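Local coordinates for rubber oxygenase (Streptomyces sp., PDB 5O1L), which catalyses the oxidative cleavage of poly(cis-1,4-isoprene) by adding dioxygen to its double bonds, using a non-covalently bound heme b, at residues V192-R195 / M196-A200; M101-A104 / R105-P108; G185-I188 / V189-V192; D163-A166 / K167-R170. All coordinates share one frame; numbering follows the deposited sequence.

Overall arrangement
Contacts 1 and 4 touch the heme from opposite sides of its plane, while contact 3 continues the helix of contact 1 and only comes near the cofactor. Contacts 1 and 3 share Val192 of helix 187-204; both are buried and rest on backbone bonds, with paired charges and the iron ligand in contact 1 and a water between two hydroxyls in contact 3. Contact 2, the C-terminal end of helix 95-104 and the loop after it, lies nearer the surface and works through charged side chains, yet its inner face touches both, with Val192 CG2 3.6 Å from Ala104 O. Contact 4, on helix 161-169, is partly buried and lies at the heme propionates.

Contact 1: V192-R195 / M196-A200; sequences VKTR and MVHAA. With HEM (protoporphyrin IX containing Fe), chain C.
His198 and Thr194, one helical turn apart, stand side by side and reach the same face of the heme. The imidazole NE2 of His198 coordinates the heme iron at 2.0 Å, alongside one ligand atom from outside these segments. The methyl CG2 of Thr194 makes a CH-pi contact over one face of this ring, 3.9 Å from its centroid, and also lies 3.4 Å from heme C4A. It gets there because CG2 is anti to the backbone N, which places OG1 beside that nitrogen, where the hydroxyl bonds to the carbonyl of Thr190. The backbone beneath the ligand is equally well satisfied: His198 N donates to Thr194 O at 2.8 Å in a nearly straight bond (172°), and Val197 N donates to Lys193 O at 2.9 Å. Buried charge is paid for at some distance from the heme. The extended Arg195 carries NE to Asp56 and NH2 to Glu58 in salt bridges, while Lys193 NZ is held by the carbonyls of Leu79 and Trp82. Val197 CG1 adds an apolar touch, 3.7 Å from heme CHA. A helix-borne histidine as axial ligand is a familiar way of holding a b-type heme; here Thr194 and Val197 also pack on the porphyrin.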
loop_
_atom_site.group_PDB
_atom_site.type_symbol
_atom_site.label_atom_id
_atom_site.label_comp_id
_atom_site.label_asym_id
_atom_site.label_seq_id
_atom_site.Cartn_x
_atom_site.Cartn_y
_atom_site.Cartn_z
ATOM N N VAL A 192 0.785 13.810 -0.644
ATOM C CA VAL A 192 1.809 14.806 -0.535
ATOM C C VAL A 192 2.563 14.649 0.837
ATOM O O VAL A 192 3.794 14.659 0.870
ATOM C CB VAL A 192 1.276 16.212 -0.703
ATOM C CG1 VAL A 192 2.333 17.239 -0.321
ATOM C CG2 VAL A 192 0.773 16.447 -2.097
ATOM N N LYS A 193 1.806 14.444 1.905
ATOM C CA LYS A 193 2.461 14.214 3.186
ATOM C C LYS A 193 3.300 12.956 3.159
ATOM O O LYS A 193 4.383 12.942 3.732
ATOM C CB LYS A 193 1.392 14.151 4.278
ATOM C CG LYS A 193 0.751 15.527 4.575
ATOM C CD LYS A 193 -0.216 15.458 5.731
ATOM C CE LYS A 193 -0.832 16.814 5.981
ATOM N NZ LYS A 193 -1.753 16.789 7.136
ATOM N N THR A 194 2.819 11.857 2.519
ATOM C CA THR A 194 3.594 10.639 2.405
ATOM C C THR A 194 4.859 10.859 1.647
ATOM O O THR A 194 5.927 10.355 2.012
ATOM C CB THR A 194 2.729 9.521 1.794
ATOM O OG1 THR A 194 1.543 9.293 2.596
ATOM C CG2 THR A 194 3.580 8.243 1.583
ATOM N N ARG A 195 4.757 11.578 0.513
ATOM C CA ARG A 195 5.947 11.898 -0.253
ATOM C C ARG A 195 6.998 12.602 0.599
ATOM O O ARG A 195 8.200 12.327 0.528
ATOM C CB ARG A 195 5.509 12.700 -1.457
ATOM C CG ARG A 195 6.519 13.013 -2.458
ATOM C CD ARG A 195 5.897 13.525 -3.713
ATOM N NE ARG A 195 6.988 13.875 -4.518
ATOM C CZ ARG A 195 6.962 14.638 -5.578
ATOM N NH1 ARG A 195 5.853 15.177 -5.938
ATOM N NH2 ARG A 195 8.086 14.906 -6.226
ATOM N N MET A 196 6.535 13.497 1.461
ATOM C CA MET A 196 7.432 14.235 2.353
ATOM C C MET A 196 8.004 13.313 3.462
ATOM O O MET A 196 9.228 13.388 3.738
ATOM C CB MET A 196 6.709 15.412 3.017
ATOM C CG MET A 196 6.248 16.492 2.072
ATOM S SD MET A 196 5.096 17.686 2.853
ATOM C CE MET A 196 6.027 18.109 4.292
ATOM N N VAL A 197 7.183 12.440 4.039
ATOM C CA VAL A 197 7.658 11.448 5.000
ATOM C C VAL A 197 8.760 10.607 4.351
ATOM O O VAL A 197 9.851 10.401 4.908
ATOM C CB VAL A 197 6.567 10.559 5.579
ATOM C CG1 VAL A 197 7.170 9.437 6.405
ATOM C CG2 VAL A 197 5.623 11.395 6.385
ATOM N N HIS A 198 8.503 10.042 3.146
ATOM C CA HIS A 198 9.485 9.212 2.529
ATOM C C HIS A 198 10.781 10.014 2.303
ATOM O O HIS A 198 11.843 9.441 2.475
ATOM C CB HIS A 198 8.913 8.657 1.203
ATOM C CG HIS A 198 7.906 7.561 1.367
ATOM N ND1 HIS A 198 7.071 7.206 0.327
ATOM C CD2 HIS A 198 7.656 6.695 2.393
ATOM C CE1 HIS A 198 6.338 6.178 0.748
ATOM N NE2 HIS A 198 6.638 5.849 1.988
ATOM N N ALA A 199 10.690 11.249 1.857
ATOM C CA ALA A 199 11.850 12.065 1.633
ATOM C C ALA A 199 12.648 12.290 2.941
ATOM O O ALA A 199 13.890 12.236 2.937
ATOM C CB ALA A 199 11.432 13.352 0.976
ATOM N N ALA A 200 11.953 12.489 4.027
ATOM C CA ALA A 200 12.599 12.596 5.331
ATOM C C ALA A 200 13.327 11.320 5.678
ATOM O O ALA A 200 14.475 11.384 6.123
ATOM C CB ALA A 200 11.576 12.891 6.397
HETATM C CHA HEM C . 5.723 6.115 5.748
HETATM C CHB HEM C . 2.699 4.836 2.318
HETATM C CHC HEM C . 6.263 2.640 -0.004
HETATM C CHD HEM C . 8.957 3.064 3.915
HETATM C C1A HEM C . 4.644 5.973 4.950
HETATM C C2A HEM C . 3.377 6.586 5.276
HETATM C C3A HEM C . 2.514 6.189 4.330
HETATM C C4A HEM C . 3.200 5.407 3.407
HETATM C CMA HEM C . 1.053 6.568 4.308
HETATM C CAA HEM C . 3.034 7.495 6.481
HETATM C CBA HEM C . 2.714 6.628 7.713
HETATM C CGA HEM C . 1.975 7.442 8.712
HETATM O O1A HEM C . 2.710 8.184 9.375
HETATM O O2A HEM C . 0.689 7.346 8.798
HETATM C C1B HEM C . 3.427 4.148 1.353
HETATM C C2B HEM C . 2.834 3.657 0.157
HETATM C C3B HEM C . 3.789 3.059 -0.537
HETATM C C4B HEM C . 5.011 3.137 0.248
HETATM C CMB HEM C . 1.390 3.801 -0.278
HETATM C CAB HEM C . 3.878 2.446 -1.839
HETATM C CBB HEM C . 2.827 2.308 -2.799
HETATM C C1C HEM C . 7.340 2.557 0.866
HETATM C C2C HEM C . 8.501 1.730 0.588
HETATM C C3C HEM C . 9.251 1.893 1.707
HETATM C C4C HEM C . 8.491 2.722 2.626
HETATM C CMC HEM C . 8.810 1.009 -0.691
HETATM C CAC HEM C . 10.553 1.277 2.003
HETATM C CBC HEM C . 11.417 0.558 1.182
HETATM C C1D HEM C . 8.295 3.925 4.751
HETATM C C2D HEM C . 8.846 4.408 6.033
HETATM C C3D HEM C . 7.965 5.253 6.557
HETATM C C4D HEM C . 6.870 5.341 5.589
HETATM C CMD HEM C . 10.124 3.903 6.589
HETATM C CAD HEM C . 8.067 5.992 7.913
HETATM C CBD HEM C . 7.520 5.053 8.981
HETATM C CGD HEM C . 7.680 5.727 10.348
HETATM O O1D HEM C . 6.630 5.968 10.984
HETATM O O2D HEM C . 8.795 6.042 10.845
HETATM N NA HEM C . 4.531 5.281 3.786
HETATM N NB HEM C . 4.714 3.777 1.351
HETATM N NC HEM C . 7.312 3.133 2.105
HETATM N ND HEM C . 7.136 4.579 4.490
HETATM FE FE HEM C . 5.949 4.214 2.928
#

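Contact 2: M101-A104 / R105-P108; sequences MEHA and RRMP
Arg105 N donates to Met101 O at 3.0 Å as the helix winds down, whereas Arg106 N turns to His103 O at 3.2 Å, a bond made from above the carbonyl plane. Among the side chains, Arg105 NH1 gives the carboxylate OE2 of Glu102 a rather long hydrogen bond of 3.3 Å, part of a salt bridge, while the carbonyl of Gln87 holds NH2 of the same guanidinium. Glu102 OE2 sits at the guanidinium edge, the bond is tilted somewhat out of that plane, and the two flat groups are turned 55° against each other. Arg105 CG lies between the backbone N and the carbonyl carbon (chi1 76°), a choice that lays the chain beside Glu102, with CD 3.3 Å from Glu102 OE2. Cutting Arg105 back to alanine is likely to leave the Glu102 carboxylate without its cationic mate and the carbonyl of Gln87 without this donor. On the solvent side, Arg106 NH1 approaches His103 CE1 at 3.5 Å, ring and guanidinium planes being 19° apart. The inner side of this helix end rests on helix 187-204, Met101 on Met196 and Ala104 on Arg195, and the chain then leads Met107 and Pro108 against helix 251-267.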
loop_
_atom_site.group_PDB
_atom_site.type_symbol
_atom_site.label_atom_id
_atom_site.label_comp_id
_atom_site.label_asym_id
_atom_site.label_seq_id
_atom_site.Cartn_x
_atom_site.Cartn_y
_atom_site.Cartn_z
ATOM N N MET A 101 5.256 21.898 -2.068
ATOM C CA MET A 101 3.911 21.369 -1.810
ATOM C C MET A 101 2.909 21.856 -2.822
ATOM O O MET A 101 2.005 21.104 -3.235
ATOM C CB MET A 101 3.425 21.710 -0.370
ATOM C CG MET A 101 4.223 20.961 0.634
ATOM S SD MET A 101 3.729 21.314 2.345
ATOM C CE MET A 101 2.222 20.335 2.324
ATOM N N GLU A 102 3.067 23.098 -3.260
ATOM C CA GLU A 102 2.144 23.660 -4.249
ATOM C C GLU A 102 2.268 22.884 -5.582
ATOM O O GLU A 102 1.276 22.693 -6.267
ATOM C CB GLU A 102 2.385 25.190 -4.418
ATOM C CG GLU A 102 1.453 26.013 -3.500
ATOM C CD GLU A 102 -0.068 25.711 -3.779
ATOM O OE1 GLU A 102 -0.455 25.835 -4.979
ATOM O OE2 GLU A 102 -0.921 25.295 -2.871
ATOM N N HIS A 103 3.484 22.477 -5.919
ATOM C CA HIS A 103 3.710 21.675 -7.103
ATOM C C HIS A 103 3.245 20.225 -6.910
ATOM O O HIS A 103 2.561 19.656 -7.785
ATOM C CB HIS A 103 5.207 21.724 -7.405
ATOM C CG HIS A 103 5.587 21.047 -8.682
ATOM N ND1 HIS A 103 5.102 21.464 -9.904
ATOM C CD2 HIS A 103 6.411 20.000 -8.933
ATOM C CE1 HIS A 103 5.607 20.707 -10.861
ATOM N NE2 HIS A 103 6.405 19.811 -10.299
ATOM N N ALA A 104 3.565 19.667 -5.735
ATOM C CA ALA A 104 3.254 18.269 -5.475
ATOM C C ALA A 104 1.783 17.987 -5.360
ATOM O O ALA A 104 1.360 16.826 -5.615
ATOM C CB ALA A 104 3.965 17.840 -4.227
ATOM N N ARG A 105 0.953 18.974 -5.049
ATOM C CA ARG A 105 -0.448 18.739 -4.907
ATOM C C ARG A 105 -1.230 18.717 -6.245
ATOM O O ARG A 105 -2.394 18.415 -6.271
ATOM C CB ARG A 105 -1.040 19.731 -3.894
ATOM C CG ARG A 105 -1.175 21.100 -4.555
ATOM C CD ARG A 105 -1.724 22.185 -3.637
ATOM N NE ARG A 105 -3.027 21.805 -3.119
ATOM C CZ ARG A 105 -3.699 22.369 -2.140
ATOM N NH1 ARG A 105 -3.188 23.409 -1.484
ATOM N NH2 ARG A 105 -4.835 21.839 -1.790
ATOM N N ARG A 106 -0.533 19.008 -7.340
ATOM C CA ARG A 106 -1.202 19.040 -8.638
ATOM C C ARG A 106 -1.460 17.614 -9.143
ATOM O O ARG A 106 -0.552 16.803 -9.169
ATOM C CB ARG A 106 -0.311 19.769 -9.616
ATOM C CG ARG A 106 -0.205 21.254 -9.295
ATOM C CD ARG A 106 0.845 21.929 -10.133
ATOM N NE ARG A 106 0.521 21.800 -11.540
ATOM C CZ ARG A 106 1.201 21.087 -12.433
ATOM N NH1 ARG A 106 2.334 20.428 -12.119
ATOM N NH2 ARG A 106 0.732 21.056 -13.679
ATOM N N MET A 107 -2.676 17.397 -9.568
ATOM C CA MET A 107 -3.034 16.133 -10.229
ATOM C C MET A 107 -2.377 16.041 -11.570
ATOM O O MET A 107 -2.223 17.078 -12.243
ATOM C CB MET A 107 -4.521 16.058 -10.378
ATOM C CG MET A 107 -5.234 15.951 -9.058
ATOM S SD MET A 107 -5.104 14.344 -8.264
ATOM C CE MET A 107 -6.356 13.452 -9.228
ATOM N N PRO A 108 -2.050 14.816 -12.017
ATOM C CA PRO A 108 -1.471 14.726 -13.356
ATOM C C PRO A 108 -2.516 15.107 -14.426
ATOM O O PRO A 108 -3.719 14.893 -14.255
ATOM C CB PRO A 108 -1.132 13.261 -13.464
ATOM C CG PRO A 108 -2.011 12.561 -12.539
ATOM C CD PRO A 108 -2.240 13.519 -11.394
#

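Contact 3: G185-I188 / V189-V192; sequences GSMI and VTAV
Met187 curls forward over the next turn of its helix, its methyl CE resting 3.8 Å from Thr190 CG2 and 4.0 Å from Ala191 CB. The bends at chi2 (63°) and chi3 (-137°) bring the thioether round, for the bond from CA to CB itself leads away from that turn. With only an alanine at Met187, a gap would probably open beside the Thr190 methyl, and Ala191 CB would lose one of its apolar neighbours. Next to this packing lies a polar patch at the start of the helix. Ser186 O takes the backbone N-H of Thr190 at 2.9 Å; Thr190 OG1 lies 3.2 Å from Ser186 O. One water joins the two hydroxyls, 2.7 Å from Ser186 OG and equally 2.7 Å from Thr190 OG1, so the serine side chain is linked to the first turn through solvent. Ile188 CG2 and Val192 CG2 pack more loosely along another side of the helix, 4.3 Å apart, and Ile188 O accepts Val192 N at 2.9 Å. Further out, the backbone amide of Ile188 is taken by the side-chain oxygen of Asn85, which also meets Gly185 through its backbone, and Met187 and Ala180 share a backbone hydrogen bond. Tyr181 touches both Met187 and Ile188, while Met267 of helix 251-267 lies on Ile188 and Ala191. Ser186 stands at the N-cap, though its side chain makes no capping bond, and the residues after it form the first turn of the alpha-helix that carries the axial heme ligand His198.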
loop_
_atom_site.group_PDB
_atom_site.type_symbol
_atom_site.label_atom_id
_atom_site.label_comp_id
_atom_site.label_asym_id
_atom_site.label_seq_id
_atom_site.Cartn_x
_atom_site.Cartn_y
_atom_site.Cartn_z
ATOM N N GLY A 185 -12.385 15.257 -0.145
ATOM C CA GLY A 185 -11.536 14.171 0.299
ATOM C C GLY A 185 -10.175 14.543 0.683
ATOM O O GLY A 185 -9.896 15.751 0.871
ATOM N N SER A 186 -9.304 13.536 0.894
ATOM C CA SER A 186 -8.036 13.814 1.470
ATOM C C SER A 186 -6.840 13.049 0.851
ATOM O O SER A 186 -5.725 13.173 1.340
ATOM C CB SER A 186 -8.064 13.581 2.991
ATOM O OG SER A 186 -8.317 12.255 3.287
ATOM N N MET A 187 -7.035 12.333 -0.260
ATOM C CA MET A 187 -5.906 11.583 -0.748
ATOM C C MET A 187 -4.819 12.416 -1.316
ATOM O O MET A 187 -3.635 11.991 -1.291
ATOM C CB MET A 187 -6.332 10.448 -1.740
ATOM C CG MET A 187 -5.256 9.467 -2.144
ATOM S SD MET A 187 -4.648 8.549 -0.701
ATOM C CE MET A 187 -2.906 8.573 -1.014
ATOM N N ILE A 188 -5.095 13.601 -1.853
ATOM C CA ILE A 188 -3.971 14.435 -2.281
ATOM C C ILE A 188 -3.120 14.882 -1.090
ATOM O O ILE A 188 -1.910 14.814 -1.134
ATOM C CB ILE A 188 -4.488 15.648 -3.015
ATOM C CG1 ILE A 188 -5.234 15.207 -4.295
ATOM C CG2 ILE A 188 -3.303 16.594 -3.324
ATOM C CD1 ILE A 188 -5.957 16.310 -5.023
ATOM N N VAL A 189 -3.804 15.282 -0.033
ATOM C CA VAL A 189 -3.144 15.618 1.231
ATOM C C VAL A 189 -2.291 14.457 1.723
ATOM O O VAL A 189 -1.101 14.647 1.985
ATOM C CB VAL A 189 -4.150 16.063 2.258
ATOM C CG1 VAL A 189 -3.480 16.351 3.565
ATOM C CG2 VAL A 189 -4.937 17.251 1.715
ATOM N N THR A 190 -2.876 13.252 1.779
ATOM C CA THR A 190 -2.163 12.084 2.270
ATOM C C THR A 190 -0.996 11.781 1.373
ATOM O O THR A 190 0.076 11.467 1.831
ATOM C CB THR A 190 -3.127 10.891 2.293
ATOM O OG1 THR A 190 -4.080 11.211 3.308
ATOM C CG2 THR A 190 -2.392 9.577 2.608
ATOM N N ALA A 191 -1.203 11.843 0.044
ATOM C CA ALA A 191 -0.100 11.564 -0.866
ATOM C C ALA A 191 1.059 12.524 -0.735
ATOM O O ALA A 191 2.245 12.119 -0.742
ATOM C CB ALA A 191 -0.572 11.560 -2.306
ATOM N N VAL A 192 0.785 13.810 -0.644
ATOM C CA VAL A 192 1.809 14.806 -0.535
ATOM C C VAL A 192 2.563 14.649 0.837
ATOM O O VAL A 192 3.794 14.659 0.870
ATOM C CB VAL A 192 1.276 16.212 -0.703
ATOM C CG1 VAL A 192 2.333 17.239 -0.321
ATOM C CG2 VAL A 192 0.773 16.447 -2.097
HETATM O O HOH W 1 -6.598 10.230 2.992
#

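Contact 4: D163-A166 / K167-R170; sequences DRIA and KTAR. With HEM (protoporphyrin IX containing Fe), chain C.
The propionate end of the heme pocket is where Arg164 and Lys167 of helix 161-169 meet the cofactor, as members of the binding pocket. Lys167 runs extended beyond CG, laying CD 3.4 Å from heme O2A, with NZ 4.0 Å from that oxygen, near but not close enough for a direct bond. Arg164 presents its CD to the other propionate, 3.3 Å from O1D, and sends its guanidinium on to backbone carbonyls, NH1 to Ala159 and NE to Val152. The helix turn linking the two is gripped twice at one acceptor: Arg164 O receives Thr168 OG1 at 2.8 Å and Thr168 N at 3.0 Å, the donors coming from opposite faces of its plane. Thr168 OG1 lies anti to its own carbonyl carbon (chi1 -59°), the position from which it reaches back one turn. Ile165 lies across Thr168, its CD1 3.9 Å from Thr168 CB. At the helix end, in one of two Arg170 conformers, Ala166 O lies 3.7 Å from the guanidinium plane, over its centre, and Phe389 makes a cation-pi contact. Two basic side chains beside the propionates would be expected to balance their negative charge largely through the field, since direct contact is made by methylenes.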
loop_
_atom_site.group_PDB
_atom_site.type_symbol
_atom_site.label_atom_id
_atom_site.label_comp_id
_atom_site.label_asym_id
_atom_site.label_seq_id
_atom_site.Cartn_x
_atom_site.Cartn_y
_atom_site.Cartn_z
ATOM N N ASP A 163 2.184 0.848 16.329
ATOM C CA ASP A 163 1.522 1.852 15.512
ATOM C C ASP A 163 2.018 1.791 14.090
ATOM O O ASP A 163 1.224 1.864 13.179
ATOM C CB ASP A 163 1.749 3.234 16.144
ATOM C CG ASP A 163 0.935 3.406 17.455
ATOM O OD1 ASP A 163 -0.261 2.994 17.460
ATOM O OD2 ASP A 163 1.476 3.910 18.491
ATOM N N ARG A 164 3.330 1.607 13.894
ATOM C CA ARG A 164 3.917 1.566 12.548
ATOM C C ARG A 164 3.426 0.422 11.708
ATOM O O ARG A 164 3.199 0.603 10.491
ATOM C CB ARG A 164 5.451 1.527 12.588
ATOM C CG ARG A 164 6.014 2.834 13.143
ATOM C CD ARG A 164 7.437 3.205 12.683
ATOM N NE ARG A 164 8.415 2.166 12.952
ATOM C CZ ARG A 164 9.138 2.009 14.057
ATOM N NH1 ARG A 164 9.086 2.850 15.054
ATOM N NH2 ARG A 164 9.950 0.973 14.140
ATOM N N ILE A 165 3.338 -0.775 12.285
ATOM C CA ILE A 165 2.943 -1.928 11.490
ATOM C C ILE A 165 1.439 -1.916 11.256
ATOM O O ILE A 165 0.999 -2.354 10.179
ATOM C CB ILE A 165 3.520 -3.267 12.060
ATOM C CG1 ILE A 165 3.636 -4.400 11.004
ATOM C CG2 ILE A 165 2.618 -3.795 13.103
ATOM C CD1 ILE A 165 4.485 -4.146 9.741
ATOM N N ALA A 166 0.664 -1.413 12.199
ATOM C CA ALA A 166 -0.770 -1.210 12.003
ATOM C C ALA A 166 -1.004 -0.289 10.827
ATOM O O ALA A 166 -1.839 -0.593 9.928
ATOM C CB ALA A 166 -1.433 -0.626 13.239
ATOM N N LYS A 167 -0.222 0.785 10.753
ATOM C CA LYS A 167 -0.343 1.718 9.593
ATOM C C LYS A 167 0.125 1.107 8.283
ATOM O O LYS A 167 -0.468 1.359 7.232
ATOM C CB LYS A 167 0.337 3.025 9.857
ATOM C CG LYS A 167 -0.354 3.817 10.953
ATOM C CD LYS A 167 0.506 5.023 11.269
ATOM C CE LYS A 167 -0.202 5.857 12.327
ATOM N NZ LYS A 167 0.751 6.884 12.781
ATOM N N THR A 168 1.141 0.260 8.334
ATOM C CA THR A 168 1.587 -0.485 7.157
ATOM C C THR A 168 0.435 -1.365 6.636
ATOM O O THR A 168 0.147 -1.412 5.410
ATOM C CB THR A 168 2.790 -1.405 7.491
ATOM O OG1 THR A 168 3.861 -0.574 7.996
ATOM C CG2 THR A 168 3.257 -2.171 6.287
ATOM N N ALA A 169 -0.216 -2.074 7.537
ATOM C CA ALA A 169 -1.294 -2.963 7.113
ATOM C C ALA A 169 -2.511 -2.211 6.564
ATOM O O ALA A 169 -3.278 -2.806 5.790
ATOM C CB ALA A 169 -1.681 -3.950 8.226
ATOM N N ARG A 170 -2.645 -0.935 6.845
ATOM C CA ARG A 170 -3.741 -0.124 6.349
ATOM C C ARG A 170 -3.437 0.542 4.992
ATOM O O ARG A 170 -4.284 1.270 4.469
ATOM C CB ARG A 170 -4.096 0.939 7.369
ATOM C CG ARG A 170 -4.948 0.376 8.501
ATOM C CD ARG A 170 -5.657 1.478 9.250
ATOM N NE ARG A 170 -4.811 2.147 10.211
ATOM C CZ ARG A 170 -4.484 1.655 11.404
ATOM N NH1 ARG A 170 -4.878 0.447 11.806
ATOM N NH2 ARG A 170 -3.729 2.369 12.181
HETATM C CHA HEM C . 5.723 6.115 5.748
HETATM C CHB HEM C . 2.699 4.836 2.318
HETATM C CHC HEM C . 6.263 2.640 -0.004
HETATM C CHD HEM C . 8.957 3.064 3.915
HETATM C C1A HEM C . 4.644 5.973 4.950
HETATM C C2A HEM C . 3.377 6.586 5.276
HETATM C C3A HEM C . 2.514 6.189 4.330
HETATM C C4A HEM C . 3.200 5.407 3.407
HETATM C CMA HEM C . 1.053 6.568 4.308
HETATM C CAA HEM C . 3.034 7.495 6.481
HETATM C CBA HEM C . 2.714 6.628 7.713
HETATM C CGA HEM C . 1.975 7.442 8.712
HETATM O O1A HEM C . 2.710 8.184 9.375
HETATM O O2A HEM C . 0.689 7.346 8.798
HETATM C C1B HEM C . 3.427 4.148 1.353
HETATM C C2B HEM C . 2.834 3.657 0.157
HETATM C C3B HEM C . 3.789 3.059 -0.537
HETATM C C4B HEM C . 5.011 3.137 0.248
HETATM C CMB HEM C . 1.390 3.801 -0.278
HETATM C CAB HEM C . 3.878 2.446 -1.839
HETATM C CBB HEM C . 2.827 2.308 -2.799
HETATM C C1C HEM C . 7.340 2.557 0.866
HETATM C C2C HEM C . 8.501 1.730 0.588
HETATM C C3C HEM C . 9.251 1.893 1.707
HETATM C C4C HEM C . 8.491 2.722 2.626
HETATM C CMC HEM C . 8.810 1.009 -0.691
HETATM C CAC HEM C . 10.553 1.277 2.003
HETATM C CBC HEM C . 11.417 0.558 1.182
HETATM C C1D HEM C . 8.295 3.925 4.751
HETATM C C2D HEM C . 8.846 4.408 6.033
HETATM C C3D HEM C . 7.965 5.253 6.557
HETATM C C4D HEM C . 6.870 5.341 5.589
HETATM C CMD HEM C . 10.124 3.903 6.589
HETATM C CAD HEM C . 8.067 5.992 7.913
HETATM C CBD HEM C . 7.520 5.053 8.981
HETATM C CGD HEM C . 7.680 5.727 10.348
HETATM O O1D HEM C . 6.630 5.968 10.984
HETATM O O2D HEM C . 8.795 6.042 10.845
HETATM N NA HEM C . 4.531 5.281 3.786
HETATM N NB HEM C . 4.714 3.777 1.351
HETATM N NC HEM C . 7.312 3.133 2.105
HETATM N ND HEM C . 7.136 4.579 4.490
HETATM FE FE HEM C . 5.949 4.214 2.928
#